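PDB 3L84: transketolase from Campylobacter jejuni, which belongs to the transketolase family of thiamine diphosphate-dependent enzymes, with two related domains of the cofactor-binding fold followed by a C-terminal domain. Local coordinates for residues N11-L16 with D37-L42; A18-K23 with L72-H77; E580-E585 with V626-S631. One frame throughout, in Å; residues are numbered along the deposited sequence.

Overall arrangement
From the N terminus, helix 3-24 is used twice. Interaction 1 closes first, where helix 30-42 folds back on residues 11-16; interaction 2 closes later, when helix 69-79 reaches residues 18-23 further along the same helix. Their segments alternate in sequence, so the two contacts cross instead of nesting, and they touch: Leu13 and Leu16 meet Ser74, while Leu39 meets Phe75. Together they join three helices of the thiamine diphosphate binding domain. Interaction 3 follows in series near the C terminus, packing the last helix, 622-629, on strand 580-584; the centre of interaction 3 lies about 65 Å from that of interaction 1 and about 58 Å from that of interaction 2.

Interaction 1 of 3, residues N11-L16 with D37-L42; sequences NTLRFL and DILSVL
Arg14 and Asp37 form the polar half of this helix-helix contact, a worked example of a buried charge pair held from several directions. The arginine grips the carboxylate end-on, one terminal nitrogen to each oxygen: Arg14 NH2 donates to Asp37 OD2 over 2.9 Å in a nearly straight bond, and Arg14 NH1 to Asp37 OD1 over 3.1 Å. Both oxygens lie close to the guanidinium plane, yet the nitrogens reach them from above the carboxylate plane. The two flat groups are accordingly turned 54° from each other, an end-on, two-nitrogen salt bridge whose planes are not coplanar. With its CG anti to the carbonyl carbon (chi1 -71°) and the chain extended from CG to NE, Arg14 carries its guanidinium across to helix 30-42. Arg14 NH1 also donates to Asn11 OD1, at 3.1 Å, inside its own helix. Outside the pair, Arg14 NE and NH2 bond to the carbonyls of Lys244 and Leu33, and Asp37 OD2 to His215, so the rotation of both groups is fixed by several bonds.

Leu13, which has more surface buried here than any other residue of the contact, makes the rest of it. Its apolar approach is to Leu39, with Leu13 CD1 4.3 Å from Leu39 CB. Ser40 is modelled in two conformers, so the 3.4 Å from Leu13 CD1 to Ser40 OG is less certain. The serine hydroxyl is bonded to Ala36 O in the preceding turn.

The two segment axes approach to 9.5 Å and run at 128° to each other, closer to antiparallel than parallel. Helix 69-79 packs against both partners, meeting Leu13 through Leu78 and Leu39 through Leu71 and Phe75, while helix 262-272 covers Asn11 and Phe15.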
loop_
_atom_site.group_PDB
_atom_site.type_symbol
_atom_site.label_atom_id
_atom_site.label_comp_id
_atom_site.label_asym_id
_atom_site.label_seq_id
_atom_site.Cartn_x
_atom_site.Cartn_y
_atom_site.Cartn_z
ATOM N N ASN A 11 10.348 37.433 1.440
ATOM C CA ASN A 11 9.617 37.783 2.633
ATOM C C ASN A 11 8.123 37.998 2.376
ATOM O O ASN A 11 7.301 37.691 3.233
ATOM C CB ASN A 11 10.286 38.982 3.324
ATOM C CG ASN A 11 11.587 38.585 4.001
ATOM O OD1 ASN A 11 11.774 37.419 4.359
ATOM N ND2 ASN A 11 12.500 39.533 4.168
ATOM N N THR A 12 7.776 38.471 1.181
ATOM C CA THR A 12 6.369 38.581 0.782
ATOM C C THR A 12 5.746 37.196 0.830
ATOM O O THR A 12 4.660 37.009 1.387
ATOM C CB THR A 12 6.221 39.214 -0.606
ATOM O OG1 THR A 12 6.782 40.546 -0.571
ATOM C CG2 THR A 12 4.742 39.312 -1.012
ATOM N N LEU A 13 6.416 36.215 0.233
ATOM C CA LEU A 13 5.920 34.834 0.295
ATOM C C LEU A 13 5.833 34.329 1.728
ATOM O O LEU A 13 4.860 33.646 2.078
ATOM C CB LEU A 13 6.804 33.900 -0.533
ATOM C CG LEU A 13 6.785 34.026 -2.057
ATOM C CD1 LEU A 13 8.032 33.344 -2.655
ATOM C CD2 LEU A 13 5.494 33.473 -2.670
ATOM N N ARG A 14 6.853 34.599 2.556
ATOM C CA ARG A 14 6.827 34.156 3.949
ATOM C C ARG A 14 5.622 34.692 4.677
ATOM O O ARG A 14 4.923 33.945 5.382
ATOM C CB ARG A 14 8.058 34.641 4.717
ATOM C CG ARG A 14 9.378 33.986 4.354
ATOM C CD ARG A 14 10.460 34.380 5.358
ATOM N NE ARG A 14 11.549 33.456 5.181
ATOM C CZ ARG A 14 12.507 33.536 4.281
ATOM N NH1 ARG A 14 12.729 34.611 3.558
ATOM N NH2 ARG A 14 13.296 32.479 4.127
ATOM N N PHE A 15 5.338 35.978 4.516
ATOM C CA PHE A 15 4.277 36.585 5.359
ATOM C C PHE A 15 2.873 36.344 4.827
ATOM O O PHE A 15 1.944 36.201 5.622
ATOM C CB PHE A 15 4.571 38.048 5.669
ATOM C CG PHE A 15 5.890 38.229 6.394
ATOM C CD1 PHE A 15 6.173 37.457 7.528
ATOM C CD2 PHE A 15 6.829 39.150 5.965
ATOM C CE1 PHE A 15 7.382 37.587 8.201
ATOM C CE2 PHE A 15 8.043 39.280 6.639
ATOM C CZ PHE A 15 8.310 38.497 7.735
ATOM N N LEU A 16 2.706 36.167 3.515
ATOM C CA LEU A 16 1.422 35.664 3.018
ATOM C C LEU A 16 1.150 34.286 3.585
ATOM O O LEU A 16 0.062 34.007 4.083
ATOM C CB LEU A 16 1.380 35.628 1.474
ATOM C CG LEU A 16 1.252 36.957 0.736
ATOM C CD1 LEU A 16 1.164 36.703 -0.745
ATOM C CD2 LEU A 16 0.004 37.758 1.202
ATOM N N ASP A 37 13.029 31.448 0.052
ATOM C CA ASP A 37 14.137 31.978 -0.723
ATOM C C ASP A 37 14.335 31.172 -2.015
ATOM O O ASP A 37 14.548 31.742 -3.095
ATOM C CB ASP A 37 15.423 32.000 0.113
ATOM C CG ASP A 37 15.284 32.841 1.371
ATOM O OD1 ASP A 37 14.713 33.956 1.307
ATOM O OD2 ASP A 37 15.686 32.368 2.446
ATOM N N ILE A 38 14.263 29.847 -1.913
ATOM C CA ILE A 38 14.343 28.985 -3.071
ATOM C C ILE A 38 13.258 29.318 -4.085
ATOM O O ILE A 38 13.531 29.430 -5.270
ATOM C CB ILE A 38 14.276 27.503 -2.648
ATOM C CG1 ILE A 38 15.548 27.107 -1.872
ATOM C CG2 ILE A 38 14.025 26.587 -3.880
ATOM C CD1 ILE A 38 15.430 25.798 -1.058
ATOM N N LEU A 39 11.997 29.423 -3.635
ATOM C CA LEU A 39 10.907 29.721 -4.583
ATOM C C LEU A 39 11.052 31.084 -5.232
ATOM O O LEU A 39 10.751 31.239 -6.404
ATOM C CB LEU A 39 9.544 29.516 -3.907
ATOM C CG LEU A 39 8.361 29.575 -4.881
ATOM C CD1 LEU A 39 8.432 28.575 -6.018
ATOM C CD2 LEU A 39 7.059 29.383 -4.085
ATOM N N SER A 40 11.525 32.067 -4.481
ATOM C CA SER A 40 11.759 33.370 -5.064
ATOM C C SER A 40 12.731 33.322 -6.221
ATOM O O SER A 40 12.489 33.899 -7.272
ATOM C CB SER A 40 12.243 34.305 -3.985
ATOM O OG SER A 40 11.188 34.486 -3.075
ATOM N N VAL A 41 13.847 32.613 -6.046
ATOM C CA VAL A 41 14.779 32.458 -7.150
ATOM C C VAL A 41 14.212 31.609 -8.288
ATOM O O VAL A 41 14.331 31.926 -9.454
ATOM C CB VAL A 41 16.099 31.856 -6.670
ATOM C CG1 VAL A 41 17.057 31.704 -7.820
ATOM C CG2 VAL A 41 16.730 32.751 -5.588
ATOM N N LEU A 42 13.551 30.513 -7.925
ATOM C CA LEU A 42 12.947 29.637 -8.922
ATOM C C LEU A 42 11.948 30.384 -9.794
ATOM O O LEU A 42 11.810 30.059 -10.971
ATOM C CB LEU A 42 12.277 28.425 -8.234
ATOM C CG LEU A 42 11.704 27.369 -9.159
ATOM C CD1 LEU A 42 12.721 26.758 -10.113
ATOM C CD2 LEU A 42 11.076 26.258 -8.316
#

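Interaction 2 of 3, residues A18-K23 with L72-H77; sequences ADMVQK and LYSFLH
With CG anti to the carbonyl carbon (chi1 -70°) and chi2 extended, the side chain of Met20 reaches straight out from its helix toward Ser74, then bends at chi3 (57°) to turn its terminal methyl toward Tyr73. The residue is modelled as selenomethionine, so the heavy atom at the bend is selenium, and in two conformers, so the distances of its tip hold for one of them and are less certain. Ser74 uses the same kind of first torsion, which brings its oxygen beside the selenium: Met20 SE and Ser74 OG lie 3.5 Å apart, with that oxygen bonded to Ala70 O. Beyond the selenium, Met20 CE comes to 4.1 Å from Tyr73 CD2 and to 4.2 Å from Tyr73 CB. The methyl sits at the edge of the ring, near its plane and not over a face. The side chains of Met20 and Tyr73 cross at about a right angle.

Only these three residues meet across the segments, all of them buried, and the nearest CA atoms, of Met20 and Ser74, are 9.0 Å apart. Between residues 18-23 and 72-77 the long side chain of Met20 makes the contact, while Ser74 also packs on Leu13, Leu16 and Ser17 earlier in helix 3-24. Leu88 of helix 85-88 touches both Met20 and Tyr73.

No hydrogen bond joins the segments; Tyr73 OH bonds to Pro99 O, and Met20 meets the carbon flank of the tyrosine and an engaged hydroxyl. The contact probably rests mainly on shape and dispersion, with sulfur in place of selenium in the ordinary residue.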
loop_
_atom_site.group_PDB
_atom_site.type_symbol
_atom_site.label_atom_id
_atom_site.label_comp_id
_atom_site.label_asym_id
_atom_site.label_seq_id
_atom_site.Cartn_x
_atom_site.Cartn_y
_atom_site.Cartn_z
ATOM N N ALA A 18 2.449 32.794 6.326
ATOM C CA ALA A 18 2.247 32.853 7.759
ATOM C C ALA A 18 0.888 33.425 8.125
ATOM O O ALA A 18 0.210 32.913 9.013
ATOM C CB ALA A 18 3.375 33.691 8.410
ATOM N N ASP A 19 0.516 34.502 7.449
ATOM C CA ASP A 19 -0.768 35.137 7.700
ATOM C C ASP A 19 -1.937 34.227 7.355
ATOM O O ASP A 19 -2.976 34.255 8.022
ATOM C CB ASP A 19 -0.920 36.456 6.921
ATOM C CG ASP A 19 0.018 37.576 7.410
ATOM O OD1 ASP A 19 0.542 37.504 8.550
ATOM O OD2 ASP A 19 0.199 38.588 6.684
HETATM N N MSE A 20 -1.823 33.472 6.272
HETATM C CA MSE A 20 -2.859 32.504 5.878
HETATM C C MSE A 20 -3.098 31.429 6.908
HETATM O O MSE A 20 -4.175 31.119 7.258
HETATM C CB MSE A 20 -2.491 31.809 4.559
HETATM C CG MSE A 20 -2.562 32.691 3.412
HETATM SE SE MSE A 20 -1.658 31.961 1.827
HETATM C CE MSE A 20 -2.684 30.516 1.900
ATOM N N VAL A 21 -2.013 30.873 7.387
ATOM C CA VAL A 21 -2.071 29.849 8.409
ATOM C C VAL A 21 -2.634 30.417 9.711
ATOM O O VAL A 21 -3.458 29.804 10.385
ATOM C CB VAL A 21 -0.660 29.257 8.645
ATOM C CG1 VAL A 21 -0.618 28.350 9.898
ATOM C CG2 VAL A 21 -0.242 28.479 7.404
ATOM N N GLN A 22 -2.223 31.630 10.067
ATOM C CA GLN A 22 -2.650 32.221 11.318
ATOM C C GLN A 22 -4.155 32.520 11.296
ATOM O O GLN A 22 -4.858 32.222 12.264
ATOM C CB GLN A 22 -1.851 33.480 11.611
ATOM C CG GLN A 22 -1.914 33.952 13.031
ATOM C CD GLN A 22 -1.306 32.953 13.980
ATOM O OE1 GLN A 22 -0.252 32.380 13.692
ATOM N NE2 GLN A 22 -1.963 32.729 15.130
ATOM N N LYS A 23 -4.657 33.029 10.170
ATOM C CA LYS A 23 -6.079 33.340 10.041
ATOM C C LYS A 23 -6.904 32.065 10.116
ATOM O O LYS A 23 -7.980 32.046 10.729
ATOM C CB LYS A 23 -6.349 34.126 8.753
ATOM C CG LYS A 23 -7.809 34.597 8.613
ATOM C CD LYS A 23 -7.935 35.549 7.409
ATOM C CE LYS A 23 -9.353 36.104 7.263
ATOM N NZ LYS A 23 -10.402 35.065 6.987
ATOM N N LEU A 72 2.614 27.561 -2.026
ATOM C CA LEU A 72 2.161 27.401 -3.403
ATOM C C LEU A 72 1.060 28.392 -3.735
ATOM O O LEU A 72 1.120 29.075 -4.755
ATOM C CB LEU A 72 1.691 25.978 -3.674
ATOM C CG LEU A 72 1.123 25.688 -5.073
ATOM C CD1 LEU A 72 2.095 25.986 -6.165
ATOM C CD2 LEU A 72 0.646 24.246 -5.096
ATOM N N TYR A 73 0.057 28.496 -2.871
ATOM C CA TYR A 73 -1.051 29.414 -3.133
ATOM C C TYR A 73 -0.577 30.871 -3.176
ATOM O O TYR A 73 -1.026 31.644 -4.018
ATOM C CB TYR A 73 -2.108 29.257 -2.043
ATOM C CG TYR A 73 -2.770 27.905 -1.967
ATOM C CD1 TYR A 73 -2.913 27.112 -3.062
ATOM C CD2 TYR A 73 -3.272 27.431 -0.767
ATOM C CE1 TYR A 73 -3.545 25.868 -2.971
ATOM C CE2 TYR A 73 -3.914 26.225 -0.662
ATOM C CZ TYR A 73 -4.030 25.429 -1.741
ATOM O OH TYR A 73 -4.665 24.195 -1.653
ATOM N N SER A 74 0.333 31.232 -2.286
ATOM C CA SER A 74 0.891 32.582 -2.311
ATOM C C SER A 74 1.545 32.881 -3.662
ATOM O O SER A 74 1.303 33.944 -4.265
ATOM C CB SER A 74 1.903 32.737 -1.201
ATOM O OG SER A 74 1.344 32.652 0.108
ATOM N N PHE A 75 2.361 31.929 -4.130
ATOM C CA PHE A 75 3.049 32.064 -5.407
ATOM C C PHE A 75 2.075 32.132 -6.586
ATOM O O PHE A 75 2.239 32.956 -7.485
ATOM C CB PHE A 75 4.032 30.913 -5.571
ATOM C CG PHE A 75 4.704 30.885 -6.912
ATOM C CD1 PHE A 75 5.568 31.891 -7.277
ATOM C CD2 PHE A 75 4.403 29.908 -7.831
ATOM C CE1 PHE A 75 6.162 31.893 -8.541
ATOM C CE2 PHE A 75 5.014 29.909 -9.083
ATOM C CZ PHE A 75 5.892 30.897 -9.414
ATOM N N LEU A 76 1.037 31.300 -6.586
ATOM C CA LEU A 76 0.056 31.343 -7.695
ATOM C C LEU A 76 -0.661 32.688 -7.720
ATOM O O LEU A 76 -0.840 33.302 -8.786
ATOM C CB LEU A 76 -0.945 30.198 -7.584
ATOM C CG LEU A 76 -0.378 28.796 -7.717
ATOM C CD1 LEU A 76 -1.472 27.721 -7.505
ATOM C CD2 LEU A 76 0.302 28.565 -9.082
ATOM N N HIS A 77 -1.066 33.192 -6.554
ATOM C CA HIS A 77 -1.725 34.494 -6.491
ATOM C C HIS A 77 -0.794 35.607 -7.006
ATOM O O HIS A 77 -1.158 36.439 -7.831
ATOM C CB HIS A 77 -2.137 34.832 -5.056
ATOM C CG HIS A 77 -2.725 36.194 -4.954
ATOM N ND1 HIS A 77 -2.117 37.262 -4.325
ATOM C CD2 HIS A 77 -3.839 36.683 -5.540
ATOM C CE1 HIS A 77 -2.873 38.340 -4.485
ATOM N NE2 HIS A 77 -3.913 38.016 -5.229
#

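Interaction 3 of 3, residues E580-E585 with V626-S631; sequences EVIGVE and VNFILS
Apolar contacts dominate, and Ile582 makes them with two branches. Its CG2 methyl meets the edge of the Phe628 ring, near the ring plane, at 3.9 Å from Phe628 CE2. The other branch leads to Ile629: Ile582 CD1 stands 4.0 Å from Ile629 CG2, and Ile582 CG1 lies 4.1 Å from Ile629 CG1. To place CD1 there, chi2 of Ile582 takes 95°, away from a staggered value. Phe528 of the adjacent strand 528-532 also touches both isoleucines, while Tyr600 packs edge-to-face with Phe628. The contact thus lays the last helix of the chain on the mixed sheet of the C-terminal domain.

Water provides the polar link. A single molecule donates to Glu580 OE2 at 2.6 Å and to Ile629 O at 2.7 Å, within the Schellman motif that ends the helix, with Lys632 N bonded to Asn627 O, Ser631 N to Phe628 O, and Ser631 at positive phi.

If Glu580 is ionised, as is likely, both groups are acceptors, and the water bridges them by donating to each. The apolar packing at Ile582 is thus bordered, beside partly exposed Glu580, by a water-bridged helix end.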
loop_
_atom_site.group_PDB
_atom_site.type_symbol
_atom_site.label_atom_id
_atom_site.label_comp_id
_atom_site.label_asym_id
_atom_site.label_seq_id
_atom_site.Cartn_x
_atom_site.Cartn_y
_atom_site.Cartn_z
ATOM N N GLU A 580 -36.051 -14.100 -3.088
ATOM C CA GLU A 580 -34.907 -14.092 -2.189
ATOM C C GLU A 580 -33.656 -13.994 -3.054
ATOM O O GLU A 580 -33.434 -14.786 -3.990
ATOM C CB GLU A 580 -34.914 -15.363 -1.368
ATOM C CG GLU A 580 -33.906 -15.386 -0.236
ATOM C CD GLU A 580 -34.242 -16.464 0.785
ATOM O OE1 GLU A 580 -34.564 -16.122 1.954
ATOM O OE2 GLU A 580 -34.275 -17.655 0.406
ATOM N N VAL A 581 -32.837 -12.981 -2.781
ATOM C CA VAL A 581 -31.676 -12.621 -3.622
ATOM C C VAL A 581 -30.424 -13.140 -2.957
ATOM O O VAL A 581 -30.162 -12.802 -1.795
ATOM C CB VAL A 581 -31.592 -11.107 -3.804
ATOM C CG1 VAL A 581 -30.409 -10.742 -4.722
ATOM C CG2 VAL A 581 -32.927 -10.526 -4.379
ATOM N N ILE A 582 -29.670 -13.952 -3.689
ATOM C CA ILE A 582 -28.437 -14.557 -3.212
ATOM C C ILE A 582 -27.292 -14.029 -4.078
ATOM O O ILE A 582 -27.268 -14.245 -5.296
ATOM C CB ILE A 582 -28.461 -16.077 -3.241
ATOM C CG1 ILE A 582 -29.665 -16.641 -2.449
ATOM C CG2 ILE A 582 -27.134 -16.651 -2.710
ATOM C CD1 ILE A 582 -30.890 -16.944 -3.266
ATOM N N GLY A 583 -26.354 -13.347 -3.435
ATOM C CA GLY A 583 -25.137 -12.869 -4.091
ATOM C C GLY A 583 -24.044 -13.910 -4.025
ATOM O O GLY A 583 -23.888 -14.565 -2.976
ATOM N N VAL A 584 -23.327 -14.140 -5.117
ATOM C CA VAL A 584 -22.324 -15.168 -5.206
ATOM C C VAL A 584 -21.042 -14.591 -5.824
ATOM O O VAL A 584 -21.024 -14.151 -6.974
ATOM C CB VAL A 584 -22.834 -16.327 -6.087
ATOM C CG1 VAL A 584 -21.797 -17.436 -6.122
ATOM C CG2 VAL A 584 -24.227 -16.845 -5.610
ATOM N N GLU A 585 -19.957 -14.574 -5.046
ATOM C CA GLU A 585 -18.682 -14.041 -5.498
ATOM C C GLU A 585 -17.559 -14.752 -4.757
ATOM O O GLU A 585 -17.660 -14.979 -3.577
ATOM C CB GLU A 585 -18.568 -12.529 -5.233
ATOM C CG GLU A 585 -19.323 -11.645 -6.190
ATOM C CD GLU A 585 -18.992 -10.161 -6.058
ATOM O OE1 GLU A 585 -18.629 -9.652 -4.947
ATOM O OE2 GLU A 585 -19.167 -9.476 -7.066
ATOM N N VAL A 626 -26.735 -24.787 -4.680
ATOM C CA VAL A 626 -28.154 -25.139 -4.623
ATOM C C VAL A 626 -28.587 -25.561 -3.224
ATOM O O VAL A 626 -29.640 -25.166 -2.761
ATOM C CB VAL A 626 -28.479 -26.228 -5.642
ATOM C CG1 VAL A 626 -29.881 -26.863 -5.395
ATOM C CG2 VAL A 626 -28.382 -25.680 -7.069
ATOM N N ASN A 627 -27.769 -26.354 -2.549
ATOM C CA ASN A 627 -28.071 -26.721 -1.151
ATOM C C ASN A 627 -28.169 -25.516 -0.230
ATOM O O ASN A 627 -29.062 -25.458 0.621
ATOM C CB ASN A 627 -27.079 -27.775 -0.649
ATOM C CG ASN A 627 -27.372 -29.140 -1.206
ATOM O OD1 ASN A 627 -28.464 -29.405 -1.720
ATOM N ND2 ASN A 627 -26.379 -30.024 -1.128
ATOM N N PHE A 628 -27.279 -24.541 -0.412
ATOM C CA PHE A 628 -27.323 -23.309 0.342
ATOM C C PHE A 628 -28.622 -22.525 0.058
ATOM O O PHE A 628 -29.306 -22.065 0.987
ATOM C CB PHE A 628 -26.094 -22.484 -0.023
ATOM C CG PHE A 628 -26.049 -21.131 0.628
ATOM C CD1 PHE A 628 -25.543 -20.967 1.924
ATOM C CD2 PHE A 628 -26.498 -20.016 -0.045
ATOM C CE1 PHE A 628 -25.507 -19.717 2.516
ATOM C CE2 PHE A 628 -26.429 -18.757 0.527
ATOM C CZ PHE A 628 -25.944 -18.595 1.818
ATOM N N ILE A 629 -28.976 -22.387 -1.221
ATOM C CA ILE A 629 -30.173 -21.626 -1.609
ATOM C C ILE A 629 -31.441 -22.290 -1.055
ATOM O O ILE A 629 -32.375 -21.598 -0.659
ATOM C CB ILE A 629 -30.219 -21.470 -3.125
ATOM C CG1 ILE A 629 -29.052 -20.565 -3.575
ATOM C CG2 ILE A 629 -31.575 -20.915 -3.608
ATOM C CD1 ILE A 629 -28.875 -20.439 -5.063
ATOM N N LEU A 630 -31.455 -23.619 -1.016
ATOM C CA LEU A 630 -32.609 -24.401 -0.513
ATOM C C LEU A 630 -32.547 -24.617 0.988
ATOM O O LEU A 630 -33.355 -25.366 1.554
ATOM C CB LEU A 630 -32.721 -25.713 -1.277
ATOM C CG LEU A 630 -33.013 -25.543 -2.776
ATOM C CD1 LEU A 630 -33.151 -26.881 -3.522
ATOM C CD2 LEU A 630 -34.295 -24.686 -3.048
ATOM N N SER A 631 -31.619 -23.911 1.629
ATOM C CA SER A 631 -31.416 -23.913 3.090
ATOM C C SER A 631 -31.462 -25.322 3.678
ATOM O O SER A 631 -32.151 -25.576 4.671
ATOM C CB SER A 631 -32.380 -22.936 3.797
ATOM O OG SER A 631 -33.772 -23.176 3.481
HETATM O O HOH W 1 -32.088 -18.977 0.057
#